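Local coordinates for cytochrome P450 (Novosphingobium aromaticivorans, PDB 3OFT), which is a haem-containing member of the cytochrome P450 family, designated CYP101C1, holding its iron porphyrin within a mainly helical fold, at residues L205-L210 and M227-L231; L146-L150 and R160-R164; D237-A241 and N383-C387. All coordinates share one frame. Residues are numbered along the deposited sequence.

Interaction 1. Residues L205-L210 and M227-L231. With HEM (protoporphyrin IX containing Fe), chain D.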
loop_
_atom_site.group_PDB
_atom_site.type_symbol
_atom_site.label_atom_id
_atom_site.label_comp_id
_atom_site.label_asym_id
_atom_site.label_seq_id
_atom_site.Cartn_x
_atom_site.Cartn_y
_atom_site.Cartn_z
ATOM N N LEU A 205 -8.357 -17.602 2.421
ATOM C CA LEU A 205 -8.837 -16.352 1.818
ATOM C C LEU A 205 -9.467 -16.501 0.447
ATOM O O LEU A 205 -10.564 -15.980 0.231
ATOM C CB LEU A 205 -7.721 -15.308 1.741
ATOM C CG LEU A 205 -8.030 -13.915 1.195
ATOM C CD1 LEU A 205 -9.232 -13.249 1.918
ATOM C CD2 LEU A 205 -6.753 -13.000 1.218
ATOM N N PHE A 206 -8.786 -17.147 -0.501
ATOM C CA PHE A 206 -9.345 -17.238 -1.856
ATOM C C PHE A 206 -10.652 -18.025 -1.830
ATOM O O PHE A 206 -11.649 -17.615 -2.437
ATOM C CB PHE A 206 -8.372 -17.901 -2.842
ATOM C CG PHE A 206 -7.304 -16.977 -3.416
ATOM C CD1 PHE A 206 -7.166 -15.651 -2.999
ATOM C CD2 PHE A 206 -6.429 -17.472 -4.403
ATOM C CE1 PHE A 206 -6.148 -14.809 -3.559
ATOM C CE2 PHE A 206 -5.393 -16.655 -4.956
ATOM C CZ PHE A 206 -5.260 -15.345 -4.540
ATOM N N SER A 207 -10.640 -19.177 -1.162
ATOM C CA SER A 207 -11.831 -20.046 -1.079
ATOM C C SER A 207 -13.054 -19.313 -0.576
ATOM O O SER A 207 -14.181 -19.501 -1.075
ATOM C CB SER A 207 -11.590 -21.214 -0.117
ATOM O OG SER A 207 -10.627 -22.114 -0.611
ATOM N N ARG A 208 -12.842 -18.502 0.439
ATOM C CA ARG A 208 -13.943 -17.828 1.057
ATOM C C ARG A 208 -14.544 -16.715 0.213
ATOM O O ARG A 208 -15.743 -16.478 0.257
ATOM C CB ARG A 208 -13.514 -17.340 2.414
ATOM C CG ARG A 208 -13.770 -18.481 3.436
ATOM C CD ARG A 208 -13.366 -18.094 4.816
ATOM N NE ARG A 208 -12.104 -17.416 4.666
ATOM C CZ ARG A 208 -11.948 -16.121 4.793
ATOM N NH1 ARG A 208 -12.981 -15.362 5.151
ATOM N NH2 ARG A 208 -10.747 -15.608 4.559
ATOM N N ILE A 209 -13.722 -16.049 -0.579
ATOM C CA ILE A 209 -14.255 -14.992 -1.449
ATOM C C ILE A 209 -14.915 -15.631 -2.666
ATOM O O ILE A 209 -16.010 -15.223 -3.080
ATOM C CB ILE A 209 -13.136 -14.034 -1.943
ATOM C CG1 ILE A 209 -12.525 -13.264 -0.749
ATOM C CG2 ILE A 209 -13.732 -13.051 -2.953
ATOM C CD1 ILE A 209 -11.288 -12.409 -1.091
ATOM N N LEU A 210 -14.264 -16.659 -3.212
ATOM C CA LEU A 210 -14.674 -17.275 -4.468
ATOM C C LEU A 210 -15.919 -18.155 -4.301
ATOM O O LEU A 210 -16.605 -18.421 -5.282
ATOM C CB LEU A 210 -13.531 -18.062 -5.106
ATOM C CG LEU A 210 -12.364 -17.185 -5.619
ATOM C CD1 LEU A 210 -11.209 -18.052 -6.130
ATOM C CD2 LEU A 210 -12.841 -16.208 -6.642
ATOM N N MET A 227 -9.718 -10.509 -9.684
ATOM C CA MET A 227 -9.796 -10.256 -8.230
ATOM C C MET A 227 -8.558 -10.786 -7.485
ATOM O O MET A 227 -7.979 -10.101 -6.608
ATOM C CB MET A 227 -11.081 -10.868 -7.655
ATOM C CG MET A 227 -11.363 -10.557 -6.199
ATOM S SD MET A 227 -10.524 -11.733 -5.132
ATOM C CE MET A 227 -11.300 -13.278 -5.632
ATOM N N CYS A 228 -8.168 -12.007 -7.838
ATOM C CA CYS A 228 -7.004 -12.643 -7.237
ATOM C C CYS A 228 -5.723 -11.898 -7.520
ATOM O O CYS A 228 -4.891 -11.795 -6.604
ATOM C CB CYS A 228 -6.892 -14.096 -7.705
ATOM S SG CYS A 228 -8.186 -15.128 -6.907
ATOM N N ARG A 229 -5.565 -11.379 -8.757
ATOM C CA ARG A 229 -4.448 -10.488 -9.118
ATOM C C ARG A 229 -4.420 -9.227 -8.232
ATOM O O ARG A 229 -3.323 -8.775 -7.816
ATOM C CB ARG A 229 -4.612 -10.070 -10.613
ATOM C CG ARG A 229 -3.552 -9.264 -11.317
ATOM C CD ARG A 229 -4.111 -8.813 -12.719
ATOM N NE ARG A 229 -4.579 -9.981 -13.429
ATOM C CZ ARG A 229 -5.568 -10.060 -14.330
ATOM N NH1 ARG A 229 -6.306 -9.037 -14.747
ATOM N NH2 ARG A 229 -5.814 -11.240 -14.823
ATOM N N ASN A 230 -5.593 -8.611 -8.019
ATOM C CA ASN A 230 -5.697 -7.492 -7.076
ATOM C C ASN A 230 -5.285 -7.820 -5.625
ATOM O O ASN A 230 -4.592 -7.013 -4.991
ATOM C CB ASN A 230 -7.089 -6.885 -7.133
ATOM C CG ASN A 230 -7.168 -5.469 -6.581
ATOM O OD1 ASN A 230 -6.233 -4.909 -5.984
ATOM N ND2 ASN A 230 -8.302 -4.896 -6.751
ATOM N N LEU A 231 -5.721 -8.962 -5.105
ATOM C CA LEU A 231 -5.342 -9.378 -3.747
ATOM C C LEU A 231 -3.843 -9.593 -3.621
ATOM O O LEU A 231 -3.220 -9.119 -2.645
ATOM C CB LEU A 231 -6.116 -10.614 -3.309
ATOM C CG LEU A 231 -7.583 -10.354 -2.978
ATOM C CD1 LEU A 231 -8.100 -11.722 -2.555
ATOM C CD2 LEU A 231 -7.770 -9.340 -1.837
HETATM C CHA HEM D . -7.301 -0.477 -1.696
HETATM C CHB HEM D . -3.432 1.051 0.833
HETATM C CHC HEM D . -2.663 -3.471 2.337
HETATM C CHD HEM D . -5.785 -5.081 -0.944
HETATM C C1A HEM D . -6.356 0.319 -1.076
HETATM C C2A HEM D . -6.334 1.761 -1.138
HETATM C C3A HEM D . -5.288 2.210 -0.453
HETATM C C4A HEM D . -4.563 1.043 0.054
HETATM C CMA HEM D . -4.896 3.703 -0.321
HETATM C CAA HEM D . -7.397 2.652 -1.845
HETATM C CBA HEM D . -7.048 2.710 -3.315
HETATM C CGA HEM D . -7.964 3.648 -4.088
HETATM O O1A HEM D . -7.854 3.676 -5.354
HETATM O O2A HEM D . -8.817 4.390 -3.508
HETATM C C1B HEM D . -2.876 -0.040 1.488
HETATM C C2B HEM D . -1.791 0.002 2.435
HETATM C C3B HEM D . -1.595 -1.267 2.844
HETATM C C4B HEM D . -2.549 -2.118 2.160
HETATM C CMB HEM D . -1.057 1.290 2.853
HETATM C CAB HEM D . -0.577 -1.878 3.811
HETATM C CBB HEM D . 0.391 -1.163 4.415
HETATM C C1C HEM D . -3.417 -4.348 1.615
HETATM C C2C HEM D . -3.501 -5.792 1.796
HETATM C C3C HEM D . -4.365 -6.227 0.837
HETATM C C4C HEM D . -4.901 -5.088 0.128
HETATM C CMC HEM D . -2.692 -6.610 2.853
HETATM C CAC HEM D . -4.892 -7.649 0.525
HETATM C CBC HEM D . -4.165 -8.743 0.727
HETATM C C1D HEM D . -6.490 -4.021 -1.413
HETATM C C2D HEM D . -7.576 -4.128 -2.377
HETATM C C3D HEM D . -8.064 -2.704 -2.566
HETATM C C4D HEM D . -7.227 -1.860 -1.759
HETATM C CMD HEM D . -8.156 -5.438 -3.019
HETATM C CAD HEM D . -9.241 -2.303 -3.501
HETATM C CBD HEM D . -10.443 -2.046 -2.576
HETATM C CGD HEM D . -11.542 -1.468 -3.474
HETATM O O1D HEM D . -11.280 -1.003 -4.603
HETATM O O2D HEM D . -12.704 -1.407 -3.057
HETATM N NA HEM D . -5.261 -0.093 -0.314
HETATM N NB HEM D . -3.328 -1.340 1.396
HETATM N NC HEM D . -4.313 -3.961 0.631
HETATM N ND HEM D . -6.301 -2.680 -1.095
HETATM FE FE HEM D . -4.850 -2.016 0.211
HETATM O O HOH W 1 -3.356 -2.193 -1.647
#
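The helices 205-210 and 227-231 meet through side chains alone. Their axes are 11.6 Å apart, which gives apolar side chains space to interleave, and their directions differ by 140°. One bump is Leu231, which touches three residues of 205-210. Leu231 CD1 fills a hollow lined by Leu205, Phe206 and Ile209, lying 3.6 Å from Ile209 CD1, 3.8 Å from Phe206 CE1 and 4.2 Å from Leu205 CD2. Met227 makes a second bump one turn earlier. The methyl Met227 CE fits between Ile209 and Leu210, 3.6 Å from Ile209 CG2 and 3.5 Å from Leu210 CD2. Cys228 fills the third gap, between Phe206 and Leu210. Cys228 SG sits over the Phe206 ring, 3.6 Å from the ring centroid and 8° off the normal, a sulfur-aromatic contact. The Phe206 ring thus borders two hollows, that of Leu231 and that of Cys228. Leu210 CD1 lies 4.3 Å from Cys228 SG. Next to this packing, helix 227-231 reaches the haem: Leu231 O is 3.5 Å from HEM CBC, and Asn230 OD1 is 3.6 Å from HEM CMD. The contact packs the short helix 205-210, the H helix of P450 nomenclature, on the early part of the long central helix 221-252. Helix 91-104 closes one side, with Val101 touching both Ile209 and Met227. Helix 179-199 adds Ile194 against Cys228 and Met198 against Leu210.

Interaction 2. Residues L146-L150 and R160-R164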
loop_
_atom_site.group_PDB
_atom_site.type_symbol
_atom_site.label_atom_id
_atom_site.label_comp_id
_atom_site.label_asym_id
_atom_site.label_seq_id
_atom_site.Cartn_x
_atom_site.Cartn_y
_atom_site.Cartn_z
ATOM N N LEU A 146 5.105 -11.732 0.723
ATOM C CA LEU A 146 4.869 -12.947 -0.065
ATOM C C LEU A 146 4.709 -14.164 0.828
ATOM O O LEU A 146 3.804 -14.949 0.581
ATOM C CB LEU A 146 5.952 -13.190 -1.120
ATOM C CG LEU A 146 5.644 -14.420 -2.011
ATOM C CD1 LEU A 146 4.376 -14.213 -2.892
ATOM C CD2 LEU A 146 6.851 -14.784 -2.899
ATOM N N ASN A 147 5.567 -14.334 1.846
ATOM C CA ASN A 147 5.352 -15.402 2.835
ATOM C C ASN A 147 3.988 -15.349 3.480
ATOM O O ASN A 147 3.327 -16.384 3.686
ATOM C CB ASN A 147 6.435 -15.436 3.938
ATOM C CG ASN A 147 7.798 -15.839 3.410
ATOM O OD1 ASN A 147 7.942 -16.142 2.222
ATOM N ND2 ASN A 147 8.821 -15.808 4.289
ATOM N N ILE A 148 3.545 -14.149 3.836
ATOM C CA ILE A 148 2.204 -14.022 4.399
ATOM C C ILE A 148 1.135 -14.439 3.377
ATOM O O ILE A 148 0.191 -15.161 3.709
ATOM C CB ILE A 148 1.975 -12.605 4.970
ATOM C CG1 ILE A 148 2.841 -12.398 6.224
ATOM C CG2 ILE A 148 0.508 -12.337 5.198
ATOM C CD1 ILE A 148 2.839 -10.968 6.696
ATOM N N PHE A 149 1.309 -14.025 2.128
ATOM C CA PHE A 149 0.317 -14.367 1.094
ATOM C C PHE A 149 0.092 -15.862 1.026
ATOM O O PHE A 149 -1.052 -16.337 0.943
ATOM C CB PHE A 149 0.822 -13.939 -0.269
ATOM C CG PHE A 149 -0.089 -14.336 -1.390
ATOM C CD1 PHE A 149 -1.277 -13.634 -1.615
ATOM C CD2 PHE A 149 0.215 -15.444 -2.186
ATOM C CE1 PHE A 149 -2.121 -14.015 -2.674
ATOM C CE2 PHE A 149 -0.621 -15.818 -3.245
ATOM C CZ PHE A 149 -1.788 -15.090 -3.483
ATOM N N LEU A 150 1.199 -16.601 1.002
ATOM C CA LEU A 150 1.139 -18.069 0.911
ATOM C C LEU A 150 0.395 -18.681 2.101
ATOM O O LEU A 150 -0.322 -19.710 1.973
ATOM C CB LEU A 150 2.569 -18.624 0.874
ATOM C CG LEU A 150 3.271 -18.877 -0.461
ATOM C CD1 LEU A 150 2.481 -18.485 -1.696
ATOM C CD2 LEU A 150 4.712 -18.412 -0.493
ATOM N N ARG A 160 5.991 -24.421 -0.348
ATOM C CA ARG A 160 6.438 -23.052 -0.056
ATOM C C ARG A 160 7.770 -22.604 -0.675
ATOM O O ARG A 160 7.815 -21.528 -1.252
ATOM C CB ARG A 160 6.366 -22.750 1.451
ATOM C CG ARG A 160 4.919 -22.759 1.998
ATOM C CD ARG A 160 4.856 -22.507 3.512
ATOM N NE ARG A 160 5.265 -21.149 3.893
ATOM C CZ ARG A 160 4.434 -20.113 4.034
ATOM N NH1 ARG A 160 3.118 -20.268 3.841
ATOM N NH2 ARG A 160 4.927 -18.911 4.372
ATOM N N PRO A 161 8.855 -23.420 -0.576
ATOM C CA PRO A 161 10.119 -22.987 -1.209
ATOM C C PRO A 161 9.996 -22.763 -2.721
ATOM O O PRO A 161 10.486 -21.753 -3.240
ATOM C CB PRO A 161 11.093 -24.142 -0.914
ATOM C CG PRO A 161 10.510 -24.848 0.281
ATOM C CD PRO A 161 9.013 -24.708 0.138
ATOM N N ARG A 162 9.336 -23.690 -3.415
ATOM C CA ARG A 162 9.074 -23.527 -4.848
ATOM C C ARG A 162 8.219 -22.276 -5.070
ATOM O O ARG A 162 8.581 -21.406 -5.856
ATOM C CB ARG A 162 8.388 -24.775 -5.439
ATOM C CG ARG A 162 8.221 -24.726 -6.964
ATOM C CD ARG A 162 7.669 -26.035 -7.551
ATOM N NE ARG A 162 6.379 -26.395 -6.957
ATOM C CZ ARG A 162 5.207 -25.846 -7.285
ATOM N NH1 ARG A 162 5.136 -24.919 -8.231
ATOM N NH2 ARG A 162 4.098 -26.237 -6.674
ATOM N N LEU A 163 7.106 -22.173 -4.343
ATOM C CA LEU A 163 6.169 -21.068 -4.537
ATOM C C LEU A 163 6.778 -19.702 -4.182
ATOM O O LEU A 163 6.461 -18.688 -4.808
ATOM C CB LEU A 163 4.856 -21.334 -3.797
ATOM C CG LEU A 163 4.031 -22.472 -4.400
ATOM C CD1 LEU A 163 2.758 -22.708 -3.589
ATOM C CD2 LEU A 163 3.717 -22.184 -5.890
ATOM N N ARG A 164 7.672 -19.698 -3.193
ATOM C CA ARG A 164 8.404 -18.510 -2.775
ATOM C C ARG A 164 9.320 -18.036 -3.923
ATOM O O ARG A 164 9.343 -16.852 -4.264
ATOM C CB ARG A 164 9.235 -18.848 -1.517
ATOM C CG ARG A 164 9.175 -17.828 -0.417
ATOM C CD ARG A 164 10.064 -18.242 0.785
ATOM N NE ARG A 164 9.265 -18.791 1.877
ATOM C CZ ARG A 164 9.392 -19.998 2.438
ATOM N NH1 ARG A 164 10.315 -20.869 2.010
ATOM N NH2 ARG A 164 8.578 -20.338 3.449
#
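This is a mixed polar and apolar contact between two helices that follow one another in the chain, 144-152 and 160-171. They correspond to the later part of the E helix and to the F helix of the P450 fold. The segments lie at 128° with their axes 10.7 Å apart, so the chain turns back sharply between them. Leu150 is the central apolar piece. Leu150 CD1 is 4.3 Å from Leu163 CB, Leu150 CD2 is 4.2 Å from Arg164 N, and Leu150 CB is 3.4 Å from Arg160 NH1. Leu146 CD2 comes within 3.5 Å of Arg164 O. Asn147 provides both acceptors. Arg160 NH2 donates to Asn147 O at 3.1 Å, and Arg164 NE donates to Asn147 OD1 at 3.0 Å. Each acceptor lies at the edge of its guanidinium, near the plane. Thr151 OG1 also bonds to Asn147 O, and weakly to Arg160 NH1. Tyr189 of helix 179-199 packs against Leu146 and Leu150, and Val120 of helix 107-128 against Asn147 and Arg160. The chemistry is that of charge meeting neutral groups. Two arginines one turn apart bind a single asparagine, by its backbone carbonyl and its side-chain amide oxygen, with no salt bridge between the segments.

Interaction 3. Residues D237-A241 and N383-C387. With HEM (protoporphyrin IX containing Fe), chain D; HX2 ((2R,5R)-hexane-2,5-diol), chain E.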
loop_
_atom_site.group_PDB
_atom_site.type_symbol
_atom_site.label_atom_id
_atom_site.label_comp_id
_atom_site.label_asym_id
_atom_site.label_seq_id
_atom_site.Cartn_x
_atom_site.Cartn_y
_atom_site.Cartn_z
ATOM N N ASP A 237 3.590 -4.736 -2.381
ATOM C CA ASP A 237 4.461 -3.550 -2.250
ATOM C C ASP A 237 4.017 -2.640 -1.114
ATOM O O ASP A 237 4.851 -1.999 -0.490
ATOM C CB ASP A 237 4.565 -2.741 -3.551
ATOM C CG ASP A 237 3.211 -2.305 -4.118
ATOM O OD1 ASP A 237 2.159 -2.554 -3.490
ATOM O OD2 ASP A 237 3.185 -1.726 -5.249
ATOM N N THR A 238 2.706 -2.557 -0.858
ATOM C CA THR A 238 2.203 -1.650 0.212
ATOM C C THR A 238 2.698 -2.110 1.592
ATOM O O THR A 238 3.169 -1.292 2.401
ATOM C CB THR A 238 0.669 -1.662 0.259
ATOM O OG1 THR A 238 0.236 -3.031 0.253
ATOM C CG2 THR A 238 0.067 -0.904 -0.950
ATOM N N VAL A 239 2.609 -3.420 1.845
ATOM C CA VAL A 239 3.018 -3.979 3.132
ATOM C C VAL A 239 4.547 -3.920 3.256
ATOM O O VAL A 239 5.058 -3.519 4.292
ATOM C CB VAL A 239 2.461 -5.386 3.381
ATOM C CG1 VAL A 239 3.039 -6.009 4.682
ATOM C CG2 VAL A 239 0.906 -5.296 3.524
ATOM N N ALA A 240 5.258 -4.221 2.173
ATOM C CA ALA A 240 6.686 -4.084 2.202
ATOM C C ALA A 240 7.092 -2.640 2.572
ATOM O O ALA A 240 8.023 -2.430 3.376
ATOM C CB ALA A 240 7.284 -4.518 0.842
ATOM N N ALA A 241 6.417 -1.660 1.981
ATOM C CA ALA A 241 6.772 -0.255 2.187
ATOM C C ALA A 241 6.514 0.152 3.631
ATOM O O ALA A 241 7.364 0.773 4.264
ATOM C CB ALA A 241 5.990 0.659 1.252
ATOM N N ASN A 383 3.887 5.239 -7.265
ATOM C CA ASN A 383 2.586 5.145 -6.631
ATOM C C ASN A 383 2.665 4.583 -5.222
ATOM O O ASN A 383 1.825 4.909 -4.419
ATOM C CB ASN A 383 1.635 4.286 -7.465
ATOM C CG ASN A 383 1.532 4.794 -8.910
ATOM O OD1 ASN A 383 1.546 6.010 -9.164
ATOM N ND2 ASN A 383 1.514 3.851 -9.867
ATOM N N VAL A 384 3.669 3.756 -4.926
ATOM C CA VAL A 384 3.860 3.264 -3.545
ATOM C C VAL A 384 5.313 3.558 -3.175
ATOM O O VAL A 384 6.217 2.798 -3.537
ATOM C CB VAL A 384 3.597 1.738 -3.428
ATOM C CG1 VAL A 384 3.835 1.257 -1.974
ATOM C CG2 VAL A 384 2.174 1.377 -3.883
ATOM N N GLY A 385 5.535 4.684 -2.507
ATOM C CA GLY A 385 6.863 5.106 -2.070
ATOM C C GLY A 385 7.412 4.168 -1.017
ATOM O O GLY A 385 6.654 3.541 -0.267
ATOM N N ALA A 386 8.731 4.020 -0.986
ATOM C CA ALA A 386 9.343 3.017 -0.125
ATOM C C ALA A 386 10.832 3.270 0.083
ATOM O O ALA A 386 11.483 3.935 -0.748
ATOM C CB ALA A 386 9.097 1.564 -0.686
ATOM N N CYS A 387 11.355 2.770 1.207
ATOM C CA CYS A 387 12.797 2.572 1.337
ATOM C C CYS A 387 13.313 1.622 0.256
ATOM O O CYS A 387 12.701 0.592 0.010
ATOM C CB CYS A 387 13.115 1.994 2.723
ATOM S SG CYS A 387 12.867 3.160 3.974
HETATM C CHA HEM D . -7.301 -0.477 -1.696
HETATM C CHB HEM D . -3.432 1.051 0.833
HETATM C CHC HEM D . -2.663 -3.471 2.337
HETATM C CHD HEM D . -5.785 -5.081 -0.944
HETATM C C1A HEM D . -6.356 0.319 -1.076
HETATM C C2A HEM D . -6.334 1.761 -1.138
HETATM C C3A HEM D . -5.288 2.210 -0.453
HETATM C C4A HEM D . -4.563 1.043 0.054
HETATM C CMA HEM D . -4.896 3.703 -0.321
HETATM C CAA HEM D . -7.397 2.652 -1.845
HETATM C CBA HEM D . -7.048 2.710 -3.315
HETATM C CGA HEM D . -7.964 3.648 -4.088
HETATM O O1A HEM D . -7.854 3.676 -5.354
HETATM O O2A HEM D . -8.817 4.390 -3.508
HETATM C C1B HEM D . -2.876 -0.040 1.488
HETATM C C2B HEM D . -1.791 0.002 2.435
HETATM C C3B HEM D . -1.595 -1.267 2.844
HETATM C C4B HEM D . -2.549 -2.118 2.160
HETATM C CMB HEM D . -1.057 1.290 2.853
HETATM C CAB HEM D . -0.577 -1.878 3.811
HETATM C CBB HEM D . 0.391 -1.163 4.415
HETATM C C1C HEM D . -3.417 -4.348 1.615
HETATM C C2C HEM D . -3.501 -5.792 1.796
HETATM C C3C HEM D . -4.365 -6.227 0.837
HETATM C C4C HEM D . -4.901 -5.088 0.128
HETATM C CMC HEM D . -2.692 -6.610 2.853
HETATM C CAC HEM D . -4.892 -7.649 0.525
HETATM C CBC HEM D . -4.165 -8.743 0.727
HETATM C C1D HEM D . -6.490 -4.021 -1.413
HETATM C C2D HEM D . -7.576 -4.128 -2.377
HETATM C C3D HEM D . -8.064 -2.704 -2.566
HETATM C C4D HEM D . -7.227 -1.860 -1.759
HETATM C CMD HEM D . -8.156 -5.438 -3.019
HETATM C CAD HEM D . -9.241 -2.303 -3.501
HETATM C CBD HEM D . -10.443 -2.046 -2.576
HETATM C CGD HEM D . -11.542 -1.468 -3.474
HETATM O O1D HEM D . -11.280 -1.003 -4.603
HETATM O O2D HEM D . -12.704 -1.407 -3.057
HETATM N NA HEM D . -5.261 -0.093 -0.314
HETATM N NB HEM D . -3.328 -1.340 1.396
HETATM N NC HEM D . -4.313 -3.961 0.631
HETATM N ND HEM D . -6.301 -2.680 -1.095
HETATM FE FE HEM D . -4.850 -2.016 0.211
HETATM C C1 HX2 E . -1.949 1.755 -8.498
HETATM O O1 HX2 E . -1.551 3.997 -7.601
HETATM C C2 HX2 E . -1.477 2.586 -7.297
HETATM O O2 HX2 E . -2.465 -0.922 -3.960
HETATM C C3 HX2 E . -2.192 2.242 -5.987
HETATM C C4 HX2 E . -2.111 0.746 -5.637
HETATM C C5 HX2 E . -2.417 0.485 -4.156
HETATM C C6 HX2 E . -3.785 1.086 -3.774
HETATM O O HOH W 2 9.907 1.177 3.108
HETATM O O HOH W 1 -3.356 -2.193 -1.647
#
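Segment 237-241 begins with Asp237, whose CA-to-CB bond points toward the loop 383-385. Asp237 OD2 lies 3.5 Å from Val384 CG2, a van der Waals contact. The CA-to-CB bond of Thr238 points away from that loop, yet Thr238 CG2 still lies 4.3 Å from Val384 CG2. Thr238 OG1 hydrogen-bonds to Gly234 O in the preceding turn. The helix is kinked here, as N of Thr238 and N of Val239 make no bond to the turn before. Thr238 CA rests 4.0 Å from Val384 CG1. Thr238 also meets both ligands: Thr238 O is 3.4 Å from HEM CBB and Thr238 CG2 is 3.9 Å from HX2 O2. Val239 points away from the loop and reaches the haem, with Val239 CG2 3.7 Å from HEM CAB. Ala240 packs on Pro145 of helix 144-152. Ala241 points back toward 383-387. Ala241 CB is 3.9 Å from Val384 CG1, 3.8 Å from Ala386 CB and 3.3 Å from Gly385 O. Water 2 extends the join, donating to Ala241 O at 2.8 Å and accepting from Cys387 N at 2.9 Å. Asn383 CB lies 3.2 Å from HX2 O1. Water 1 is bound to HEM FE at 2.4 Å and hydrogen-bonded to HX2 O2 at 2.8 Å. A kinked central helix carrying an acid-threonine pair, with the threonine on the distal side of the haem, is a hallmark of P450s. Together the two segments line the distal pocket, where the hexanediol lies.

In the fold
Interactions 1 and 3 lie on the same helix, 221-252, with centres about 21 Å apart and nearest atoms about 8 Å apart. Both touch the haem. Interaction 3 also borders the hexanediol. In interaction 1 the side chain of Leu231 is about 10 Å from the bound HX2, the hexanediol. Interaction 2 is further out, with the side chain of Leu146 about 11 Å from the haem. It packs directly on interaction 1, where Phe149 CZ meets Phe206 CZ at 3.6 Å; their centres are about 16 Å apart. Interactions 2 and 3 come within about 5 Å at their nearest atoms without touching. Pro145, just before segment 146-150, packs on Val239 and Ala240.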